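Local atomic coordinates of cytosol aminopeptidase (Staphylococcus aureus subsp. aureus, PDB entry 3KZW), a protein that probably removes N-terminal amino acids, leucine among them, from peptides as a metal-dependent aminopeptidase built from six subunits. Residues Asn338-Asp349 with Glu360-Leu370; Asp403-Ser413 with Gln475-Pro486. One frame throughout, in Å; residues are numbered along the deposited sequence.

How the interactions relate
Both contacts are buried and belong to the catalytic domain, but they sit differently in it. Interaction 1, its centre about 29 Å from the centre of the chain, joins loops and the start of helix 368-380 where neighbouring subunits close over them; interaction 2, centred about 15 Å from the chain centre, pairs two strands of the central sheet. The first uses scattered polar links, a salt bridge, water and methionine packing, whereas the second repeats regular antiparallel backbone bonds between two helix-covered faces, with a sodium ion bound by G485 O at one end and another about 3 Å from the S411 side chain at the other. Helix 461-470 is touched from both, by R369 and by F409 and H480.

Interaction 1: Asn338-Asp349 with Glu360-Leu370; sequences NMINEASMKPDD and EVMNTDAEGRL. With PO4 (phosphate ion), chain T.
V361 is tied to D348 and D349 through both of its backbone polar atoms: its N gives a nearly straight bond (176°) to D349 O at 2.8 Å, and its O accepts from D348 N at 2.7 Å. The partners belong to a type II turn, K346-D349, while segment 360-370 carries the NTDAEGRL signature of the leucine aminopeptidase family, a stretch that in relatives supplies ligands of the two catalytic metals. The turn is braced by a salt bridge in which K346 NZ approaches the syn lone pair of D349 OD1 (3.0 Å); the other carboxylate oxygen, OD2, receives K346 N from above its plane. Beside this, a water bridges D348 O and E360 OE2, while E360 OE1 is hydrogen-bonded to S447 OG. The D348 carboxylate itself is held by backbone amides of T302 and K304 of the second subunit, and its OD1 has M362 SD 3.5 Å away.

The second polar link is N338 ND2 to T364 O, 3.0 Å. With CG anti to the backbone N (chi1 -164°), the N338 amide reaches the signature loop; ND2 is shared between T364 O and D288 OD1, and the side chain crosses that of E367 with amide and carboxylate planes 42° apart. At the far tip of the loop, E342 N and its copies in the second and third subunits all bond one phosphate, probably from the crystallisation liquor. T364 OG1 turns to G290 O and S293 N, leaving its CG2 methyl to M345 CG and to P347 CD. M345 carries much of the apolar packing. Extended beyond CG, it runs alongside T364, the two side chains heading opposite ways, and ends with CE 4.0 Å from E367 CB, near V253 of helix 248-254, while its SD lies 4.3 Å from L370 CD1.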
loop_
_atom_site.group_PDB
_atom_site.type_symbol
_atom_site.label_atom_id
_atom_site.label_comp_id
_atom_site.label_asym_id
_atom_site.label_seq_id
_atom_site.Cartn_x
_atom_site.Cartn_y
_atom_site.Cartn_z
ATOM N N ASN A 338 8.962 -4.176 24.282
ATOM C CA ASN A 338 7.725 -4.526 23.576
ATOM C C ASN A 338 7.960 -5.562 22.478
ATOM O O ASN A 338 8.342 -5.213 21.363
ATOM C CB ASN A 338 7.068 -3.263 22.999
ATOM C CG ASN A 338 5.611 -3.476 22.600
ATOM O OD1 ASN A 338 5.009 -4.506 22.899
ATOM N ND2 ASN A 338 5.040 -2.489 21.927
ATOM N N MET A 339 7.716 -6.832 22.802
ATOM C CA MET A 339 8.062 -7.958 21.924
ATOM C C MET A 339 6.874 -8.876 21.627
ATOM O O MET A 339 5.840 -8.804 22.292
ATOM C CB MET A 339 9.196 -8.778 22.546
ATOM C CG MET A 339 10.518 -8.040 22.728
ATOM S SD MET A 339 11.613 -8.125 21.299
ATOM C CE MET A 339 11.077 -6.696 20.377
ATOM N N ILE A 340 7.037 -9.739 20.624
ATOM C CA ILE A 340 6.020 -10.721 20.243
ATOM C C ILE A 340 6.424 -12.115 20.723
ATOM O O ILE A 340 7.550 -12.557 20.479
ATOM C CB ILE A 340 5.817 -10.774 18.702
ATOM C CG1 ILE A 340 5.413 -9.409 18.149
ATOM C CG2 ILE A 340 4.775 -11.830 18.322
ATOM C CD1 ILE A 340 5.518 -9.298 16.644
ATOM N N ASN A 341 5.505 -12.795 21.405
ATOM C CA ASN A 341 5.674 -14.211 21.742
ATOM C C ASN A 341 4.332 -14.908 21.982
ATOM O O ASN A 341 3.274 -14.330 21.727
ATOM C CB ASN A 341 6.652 -14.403 22.919
ATOM C CG ASN A 341 5.996 -14.230 24.283
ATOM O OD1 ASN A 341 4.995 -13.530 24.433
ATOM N ND2 ASN A 341 6.569 -14.875 25.288
ATOM N N GLU A 342 4.386 -16.145 22.475
ATOM C CA GLU A 342 3.198 -16.976 22.700
ATOM C C GLU A 342 2.161 -16.371 23.653
ATOM O O GLU A 342 0.994 -16.767 23.627
ATOM C CB GLU A 342 3.602 -18.375 23.192
ATOM C CG GLU A 342 4.267 -18.407 24.567
ATOM C CD GLU A 342 4.614 -19.812 25.030
ATOM O OE1 GLU A 342 4.702 -20.024 26.258
ATOM O OE2 GLU A 342 4.798 -20.706 24.177
ATOM N N ALA A 343 2.584 -15.420 24.483
ATOM C CA ALA A 343 1.712 -14.873 25.521
ATOM C C ALA A 343 1.773 -13.347 25.664
ATOM O O ALA A 343 1.352 -12.803 26.688
ATOM C CB ALA A 343 1.995 -15.559 26.861
ATOM N N SER A 344 2.277 -12.660 24.639
ATOM C CA SER A 344 2.363 -11.193 24.665
ATOM C C SER A 344 0.991 -10.540 24.479
ATOM O O SER A 344 0.029 -11.204 24.070
ATOM C CB SER A 344 3.359 -10.679 23.621
ATOM O OG SER A 344 3.058 -11.174 22.334
ATOM N N MET A 345 0.901 -9.247 24.788
ATOM C CA MET A 345 -0.370 -8.520 24.704
ATOM C C MET A 345 -0.911 -8.431 23.275
ATOM O O MET A 345 -0.146 -8.383 22.310
ATOM C CB MET A 345 -0.270 -7.129 25.352
ATOM C CG MET A 345 0.693 -6.153 24.687
ATOM S SD MET A 345 0.518 -4.478 25.348
ATOM C CE MET A 345 1.773 -3.604 24.420
ATOM N N LYS A 346 -2.238 -8.430 23.160
ATOM C CA LYS A 346 -2.927 -8.449 21.871
ATOM C C LYS A 346 -4.031 -7.399 21.879
ATOM O O LYS A 346 -4.544 -7.058 22.947
ATOM C CB LYS A 346 -3.564 -9.823 21.609
ATOM C CG LYS A 346 -2.794 -11.015 22.164
ATOM C CD LYS A 346 -3.606 -12.306 22.124
ATOM C CE LYS A 346 -4.698 -12.365 23.186
ATOM N NZ LYS A 346 -4.159 -12.468 24.567
ATOM N N PRO A 347 -4.406 -6.881 20.693
ATOM C CA PRO A 347 -5.614 -6.060 20.601
ATOM C C PRO A 347 -6.836 -6.817 21.121
ATOM O O PRO A 347 -6.999 -7.994 20.807
ATOM C CB PRO A 347 -5.743 -5.813 19.100
ATOM C CG PRO A 347 -4.346 -5.838 18.610
ATOM C CD PRO A 347 -3.649 -6.884 19.426
ATOM N N ASP A 348 -7.669 -6.137 21.910
ATOM C CA ASP A 348 -8.849 -6.715 22.593
ATOM C C ASP A 348 -8.585 -7.118 24.047
ATOM O O ASP A 348 -9.529 -7.313 24.817
ATOM C CB ASP A 348 -9.467 -7.899 21.832
ATOM C CG ASP A 348 -10.119 -7.488 20.527
ATOM O OD1 ASP A 348 -10.486 -6.305 20.366
ATOM O OD2 ASP A 348 -10.265 -8.366 19.656
ATOM N N ASP A 349 -7.311 -7.253 24.412
ATOM C CA ASP A 349 -6.924 -7.559 25.789
ATOM C C ASP A 349 -7.379 -6.472 26.760
ATOM O O ASP A 349 -7.295 -5.280 26.455
ATOM C CB ASP A 349 -5.408 -7.731 25.899
ATOM C CG ASP A 349 -4.935 -9.134 25.537
ATOM O OD1 ASP A 349 -5.778 -10.015 25.267
ATOM O OD2 ASP A 349 -3.704 -9.357 25.534
ATOM N N GLU A 360 -8.763 -1.364 27.972
ATOM C CA GLU A 360 -8.800 -2.195 26.773
ATOM C C GLU A 360 -7.690 -1.755 25.827
ATOM O O GLU A 360 -7.596 -0.578 25.472
ATOM C CB GLU A 360 -10.162 -2.096 26.080
ATOM C CG GLU A 360 -10.303 -2.988 24.844
ATOM C CD GLU A 360 -11.599 -2.758 24.073
ATOM O OE1 GLU A 360 -12.091 -1.609 24.032
ATOM O OE2 GLU A 360 -12.128 -3.737 23.498
ATOM N N VAL A 361 -6.845 -2.703 25.432
ATOM C CA VAL A 361 -5.758 -2.427 24.504
ATOM C C VAL A 361 -6.218 -2.750 23.089
ATOM O O VAL A 361 -6.502 -3.903 22.774
ATOM C CB VAL A 361 -4.479 -3.228 24.860
ATOM C CG1 VAL A 361 -3.396 -3.020 23.809
ATOM C CG2 VAL A 361 -3.963 -2.828 26.237
ATOM N N MET A 362 -6.303 -1.725 22.244
ATOM C CA MET A 362 -6.712 -1.905 20.849
ATOM C C MET A 362 -5.546 -1.793 19.866
ATOM O O MET A 362 -5.673 -2.162 18.696
ATOM C CB MET A 362 -7.821 -0.917 20.481
ATOM C CG MET A 362 -9.156 -1.196 21.165
ATOM S SD MET A 362 -9.803 -2.869 20.902
ATOM C CE MET A 362 -10.378 -2.762 19.204
ATOM N N ASN A 363 -4.416 -1.285 20.354
ATOM C CA ASN A 363 -3.206 -1.122 19.559
ATOM C C ASN A 363 -1.990 -1.317 20.460
ATOM O O ASN A 363 -1.742 -0.515 21.364
ATOM C CB ASN A 363 -3.199 0.266 18.905
ATOM C CG ASN A 363 -2.003 0.499 17.984
ATOM O OD1 ASN A 363 -1.123 -0.349 17.832
ATOM N ND2 ASN A 363 -1.973 1.671 17.364
ATOM N N THR A 364 -1.241 -2.389 20.216
ATOM C CA THR A 364 -0.079 -2.724 21.046
ATOM C C THR A 364 1.127 -1.822 20.771
ATOM O O THR A 364 2.093 -1.818 21.537
ATOM C CB THR A 364 0.334 -4.212 20.905
ATOM O OG1 THR A 364 0.661 -4.495 19.540
ATOM C CG2 THR A 364 -0.792 -5.137 21.365
ATOM N N ASP A 365 1.066 -1.058 19.682
ATOM C CA ASP A 365 2.111 -0.093 19.355
ATOM C C ASP A 365 1.907 1.219 20.123
ATOM O O ASP A 365 2.778 2.094 20.128
ATOM C CB ASP A 365 2.169 0.152 17.842
ATOM C CG ASP A 365 3.479 0.795 17.394
ATOM O OD1 ASP A 365 4.427 0.887 18.211
ATOM O OD2 ASP A 365 3.559 1.210 16.218
ATOM N N ALA A 366 0.753 1.344 20.773
ATOM C CA ALA A 366 0.504 2.431 21.711
ATOM C C ALA A 366 0.894 1.981 23.122
ATOM O O ALA A 366 0.102 2.082 24.065
ATOM C CB ALA A 366 -0.953 2.857 21.652
ATOM N N GLU A 367 2.124 1.487 23.250
ATOM C CA GLU A 367 2.620 0.898 24.496
ATOM C C GLU A 367 3.122 1.951 25.490
ATOM O O GLU A 367 3.092 1.731 26.704
ATOM C CB GLU A 367 3.711 -0.149 24.204
ATOM C CG GLU A 367 5.142 0.387 24.005
ATOM C CD GLU A 367 5.332 1.236 22.744
ATOM O OE1 GLU A 367 4.662 0.987 21.718
ATOM O OE2 GLU A 367 6.183 2.152 22.776
ATOM N N GLY A 368 3.570 3.088 24.964
ATOM C CA GLY A 368 4.172 4.140 25.775
ATOM C C GLY A 368 3.219 4.721 26.796
ATOM O O GLY A 368 3.560 4.838 27.972
ATOM N N ARG A 369 2.021 5.079 26.344
ATOM C CA ARG A 369 0.997 5.648 27.219
ATOM C C ARG A 369 0.573 4.681 28.329
ATOM O O ARG A 369 0.142 5.107 29.401
ATOM C CB ARG A 369 -0.217 6.116 26.405
ATOM C CG ARG A 369 -0.961 5.011 25.660
ATOM C CD ARG A 369 -1.833 5.572 24.553
ATOM N NE ARG A 369 -1.054 5.937 23.369
ATOM C CZ ARG A 369 -1.573 6.386 22.229
ATOM N NH1 ARG A 369 -2.885 6.535 22.095
ATOM N NH2 ARG A 369 -0.776 6.688 21.215
ATOM N N LEU A 370 0.707 3.382 28.065
ATOM C CA LEU A 370 0.360 2.350 29.040
ATOM C C LEU A 370 1.353 2.303 30.197
ATOM O O LEU A 370 0.947 2.309 31.359
ATOM C CB LEU A 370 0.250 0.976 28.371
ATOM C CG LEU A 370 -0.878 0.763 27.354
ATOM C CD1 LEU A 370 -0.664 -0.533 26.593
ATOM C CD2 LEU A 370 -2.257 0.779 28.012
HETATM P P PO4 T . 8.260 -18.029 22.759
HETATM O O1 PO4 T . 9.081 -16.779 22.920
HETATM O O2 PO4 T . 8.531 -18.970 23.908
HETATM O O3 PO4 T . 6.805 -17.651 22.731
HETATM O O4 PO4 T . 8.613 -18.689 21.455
HETATM O O HOH W 1 -11.998 -6.575 24.430
#

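Interaction 2: Asp403-Ser413 with Gln475-Pro486. With NA (sodium ion), chain S.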
loop_
_atom_site.group_PDB
_atom_site.type_symbol
_atom_site.label_atom_id
_atom_site.label_comp_id
_atom_site.label_asym_id
_atom_site.label_seq_id
_atom_site.Cartn_x
_atom_site.Cartn_y
_atom_site.Cartn_z
ATOM N N ASP A 403 9.911 17.342 12.744
ATOM C CA ASP A 403 10.851 16.474 13.447
ATOM C C ASP A 403 11.718 17.193 14.484
ATOM O O ASP A 403 12.296 16.551 15.356
ATOM C CB ASP A 403 11.752 15.762 12.439
ATOM C CG ASP A 403 12.381 14.513 13.013
ATOM O OD1 ASP A 403 11.674 13.479 13.110
ATOM O OD2 ASP A 403 13.579 14.565 13.382
ATOM N N ASP A 404 11.808 18.516 14.390
ATOM C CA ASP A 404 12.755 19.280 15.208
ATOM C C ASP A 404 12.137 20.025 16.402
ATOM O O ASP A 404 12.839 20.743 17.117
ATOM C CB ASP A 404 13.554 20.247 14.325
ATOM C CG ASP A 404 12.666 21.164 13.490
ATOM O OD1 ASP A 404 11.429 20.982 13.472
ATOM O OD2 ASP A 404 13.220 22.076 12.839
ATOM N N LYS A 405 10.833 19.855 16.608
ATOM C CA LYS A 405 10.117 20.537 17.687
ATOM C C LYS A 405 9.420 19.536 18.600
ATOM O O LYS A 405 8.959 18.491 18.143
ATOM C CB LYS A 405 9.087 21.516 17.117
ATOM C CG LYS A 405 9.637 22.497 16.101
ATOM C CD LYS A 405 8.530 23.328 15.483
ATOM C CE LYS A 405 8.958 23.903 14.144
ATOM N NZ LYS A 405 9.136 22.854 13.101
ATOM N N ALA A 406 9.341 19.860 19.888
ATOM C CA ALA A 406 8.662 19.010 20.865
ATOM C C ALA A 406 7.236 19.486 21.130
ATOM O O ALA A 406 6.952 20.688 21.072
ATOM C CB ALA A 406 9.446 18.961 22.158
ATOM N N ALA A 407 6.347 18.538 21.419
ATOM C CA ALA A 407 4.959 18.854 21.745
ATOM C C ALA A 407 4.747 18.815 23.249
ATOM O O ALA A 407 5.064 17.817 23.899
ATOM C CB ALA A 407 4.011 17.891 21.049
ATOM N N ALA A 408 4.218 19.907 23.796
ATOM C CA ALA A 408 3.945 20.005 25.226
ATOM C C ALA A 408 2.446 20.107 25.503
ATOM O O ALA A 408 1.720 20.811 24.798
ATOM C CB ALA A 408 4.684 21.184 25.826
ATOM N N PHE A 409 1.997 19.390 26.531
ATOM C CA PHE A 409 0.594 19.379 26.934
ATOM C C PHE A 409 0.485 19.670 28.422
ATOM O O PHE A 409 1.212 19.084 29.226
ATOM C CB PHE A 409 -0.031 18.010 26.664
ATOM C CG PHE A 409 0.074 17.550 25.236
ATOM C CD1 PHE A 409 1.227 16.919 24.772
ATOM C CD2 PHE A 409 -0.998 17.712 24.366
ATOM C CE1 PHE A 409 1.318 16.479 23.459
ATOM C CE2 PHE A 409 -0.920 17.270 23.054
ATOM C CZ PHE A 409 0.241 16.654 22.595
ATOM N N GLU A 410 -0.421 20.568 28.794
ATOM C CA GLU A 410 -0.632 20.871 30.207
ATOM C C GLU A 410 -1.969 20.347 30.714
ATOM O O GLU A 410 -2.966 20.315 29.986
ATOM C CB GLU A 410 -0.465 22.372 30.513
ATOM C CG GLU A 410 -1.521 23.305 29.908
ATOM C CD GLU A 410 -2.790 23.421 30.750
ATOM O OE1 GLU A 410 -2.758 23.073 31.954
ATOM O OE2 GLU A 410 -3.824 23.865 30.205
ATOM N N SER A 411 -1.970 19.943 31.976
ATOM C CA SER A 411 -3.172 19.525 32.667
ATOM C C SER A 411 -3.068 20.047 34.095
ATOM O O SER A 411 -2.280 19.531 34.895
ATOM C CB SER A 411 -3.289 18.003 32.639
ATOM O OG SER A 411 -4.379 17.561 33.424
ATOM N N ASN A 412 -3.847 21.087 34.394
ATOM C CA ASN A 412 -3.809 21.781 35.690
ATOM C C ASN A 412 -2.459 22.438 35.989
ATOM O O ASN A 412 -2.094 22.601 37.155
ATOM C CB ASN A 412 -4.217 20.851 36.845
ATOM C CG ASN A 412 -5.602 20.260 36.665
ATOM O OD1 ASN A 412 -5.751 19.047 36.515
ATOM N ND2 ASN A 412 -6.621 21.111 36.675
ATOM N N SER A 413 -1.724 22.807 34.939
ATOM C CA SER A 413 -0.434 23.492 35.095
ATOM C C SER A 413 -0.132 24.447 33.938
ATOM O O SER A 413 0.934 24.381 33.316
ATOM C CB SER A 413 0.709 22.487 35.278
ATOM O OG SER A 413 0.749 21.573 34.202
ATOM N N GLN A 475 -5.826 15.564 39.763
ATOM C CA GLN A 475 -5.833 17.024 39.677
ATOM C C GLN A 475 -4.445 17.634 39.887
ATOM O O GLN A 475 -4.287 18.856 39.839
ATOM C CB GLN A 475 -6.846 17.621 40.661
ATOM C CG GLN A 475 -8.301 17.259 40.360
ATOM C CD GLN A 475 -8.742 17.684 38.964
ATOM O OE1 GLN A 475 -8.912 18.875 38.689
ATOM N NE2 GLN A 475 -8.932 16.707 38.077
ATOM N N THR A 476 -3.449 16.778 40.113
ATOM C CA THR A 476 -2.058 17.206 40.272
ATOM C C THR A 476 -1.553 17.857 38.986
ATOM O O THR A 476 -1.738 17.295 37.906
ATOM C CB THR A 476 -1.149 16.011 40.632
ATOM O OG1 THR A 476 -1.696 15.319 41.759
ATOM C CG2 THR A 476 0.268 16.470 40.958
ATOM N N PRO A 477 -0.935 19.053 39.093
ATOM C CA PRO A 477 -0.323 19.717 37.943
ATOM C C PRO A 477 0.570 18.769 37.146
ATOM O O PRO A 477 1.508 18.190 37.693
ATOM C CB PRO A 477 0.502 20.831 38.592
ATOM C CG PRO A 477 -0.281 21.196 39.795
ATOM C CD PRO A 477 -0.889 19.909 40.296
ATOM N N HIS A 478 0.258 18.613 35.863
ATOM C CA HIS A 478 0.911 17.625 35.012
ATOM C C HIS A 478 1.266 18.229 33.655
ATOM O O HIS A 478 0.403 18.794 32.974
ATOM C CB HIS A 478 -0.016 16.417 34.819
ATOM C CG HIS A 478 0.644 15.217 34.207
ATOM N ND1 HIS A 478 0.204 13.933 34.443
ATOM C CD2 HIS A 478 1.704 15.102 33.370
ATOM C CE1 HIS A 478 0.961 13.079 33.777
ATOM N NE2 HIS A 478 1.881 13.763 33.121
ATOM N N ILE A 479 2.536 18.117 33.272
ATOM C CA ILE A 479 2.959 18.467 31.919
ATOM C C ILE A 479 3.512 17.241 31.190
ATOM O O ILE A 479 4.401 16.553 31.691
ATOM C CB ILE A 479 3.994 19.615 31.884
ATOM C CG1 ILE A 479 3.470 20.844 32.629
ATOM C CG2 ILE A 479 4.322 19.979 30.435
ATOM C CD1 ILE A 479 4.513 21.914 32.871
ATOM N N HIS A 480 2.967 16.978 30.006
ATOM C CA HIS A 480 3.387 15.855 29.175
ATOM C C HIS A 480 4.215 16.352 27.989
ATOM O O HIS A 480 3.775 17.222 27.231
ATOM C CB HIS A 480 2.158 15.063 28.707
ATOM C CG HIS A 480 2.441 14.095 27.603
ATOM N ND1 HIS A 480 3.277 13.010 27.760
ATOM C CD2 HIS A 480 1.997 14.046 26.324
ATOM C CE1 HIS A 480 3.343 12.338 26.623
ATOM N NE2 HIS A 480 2.573 12.945 25.736
ATOM N N PHE A 481 5.415 15.798 27.841
ATOM C CA PHE A 481 6.316 16.172 26.753
ATOM C C PHE A 481 6.477 15.042 25.735
ATOM O O PHE A 481 7.119 14.023 26.018
ATOM C CB PHE A 481 7.690 16.568 27.297
ATOM C CG PHE A 481 7.689 17.828 28.114
ATOM C CD1 PHE A 481 7.583 19.072 27.500
ATOM C CD2 PHE A 481 7.822 17.774 29.495
ATOM C CE1 PHE A 481 7.593 20.242 28.253
ATOM C CE2 PHE A 481 7.841 18.936 30.255
ATOM C CZ PHE A 481 7.726 20.174 29.631
ATOM N N ASP A 482 5.891 15.228 24.554
ATOM C CA ASP A 482 6.054 14.278 23.456
ATOM C C ASP A 482 7.275 14.677 22.636
ATOM O O ASP A 482 7.229 15.626 21.849
ATOM C CB ASP A 482 4.796 14.223 22.583
ATOM C CG ASP A 482 4.692 12.932 21.769
ATOM O OD1 ASP A 482 5.725 12.263 21.522
ATOM O OD2 ASP A 482 3.561 12.580 21.368
ATOM N N ILE A 483 8.368 13.949 22.842
ATOM C CA ILE A 483 9.644 14.251 22.200
ATOM C C ILE A 483 10.010 13.209 21.136
ATOM O O ILE A 483 11.185 12.941 20.895
ATOM C CB ILE A 483 10.794 14.411 23.240
ATOM C CG1 ILE A 483 10.939 13.153 24.109
ATOM C CG2 ILE A 483 10.560 15.643 24.102
ATOM C CD1 ILE A 483 12.270 13.044 24.838
ATOM N N ALA A 484 8.994 12.639 20.493
ATOM C CA ALA A 484 9.201 11.635 19.449
ATOM C C ALA A 484 10.096 12.150 18.323
ATOM O O ALA A 484 10.903 11.403 17.763
ATOM C CB ALA A 484 7.864 11.161 18.899
ATOM N N GLY A 485 9.953 13.433 18.005
ATOM C CA GLY A 485 10.730 14.064 16.951
ATOM C C GLY A 485 12.123 14.499 17.372
ATOM O O GLY A 485 13.111 13.953 16.877
ATOM N N PRO A 486 12.214 15.490 18.279
ATOM C CA PRO A 486 13.494 16.139 18.582
ATOM C C PRO A 486 14.455 15.346 19.474
ATOM O O PRO A 486 15.590 15.781 19.668
ATOM C CB PRO A 486 13.064 17.434 19.281
ATOM C CG PRO A 486 11.785 17.090 19.932
ATOM C CD PRO A 486 11.101 16.105 19.027
HETATM NA NA NA S . 13.505 11.785 15.196
HETATM O O HOH W 2 15.274 12.152 13.650
HETATM O O HOH W 3 -3.573 16.406 36.163
#
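The rings of F409 and H480 lie side by side and point the same way, planes 31° apart and centroids 5.4 Å apart, with F409 CD1 near H480 CD2. At the rim of the phenyl ring, close to its plane, come H480 O and D482 CB; D482 N sits over one face of the H480 imidazole, toward its rim and 4.2 Å above the plane. Helix 461-470 covers this pair through L463 and A466, while D389 bonds H480 ND1 and H478 NE2. On the other side of the sheet, I479 CG2 rests on a face of the F481 ring, toward its rim, A408 CB approaches the same ring obliquely (3.9 Å from F481 CE1), and helix 414-426 packs on A408 and I479.

Between these two layers, A407-D482, F409-H480 and S411-H478 are hydrogen-bonded pairs, each with two backbone N-H...O bonds. Past the S411-H478 pair, S413 OG, placed between its own N and carbonyl carbon (chi1 56°), adds a weak bond to H478 O. At the opposite end, A406 CB meets P486 CG at 3.7 Å. Beyond them, G485 O binds sodium (2.8 Å), together with T488 OG1 and a water that also donates to D403 OD2. Sixty-one residues separate the segments, so no hairpin joins these antiparallel neighbours, which belong to the helix-flanked mixed central sheet of the leucine aminopeptidase catalytic domain.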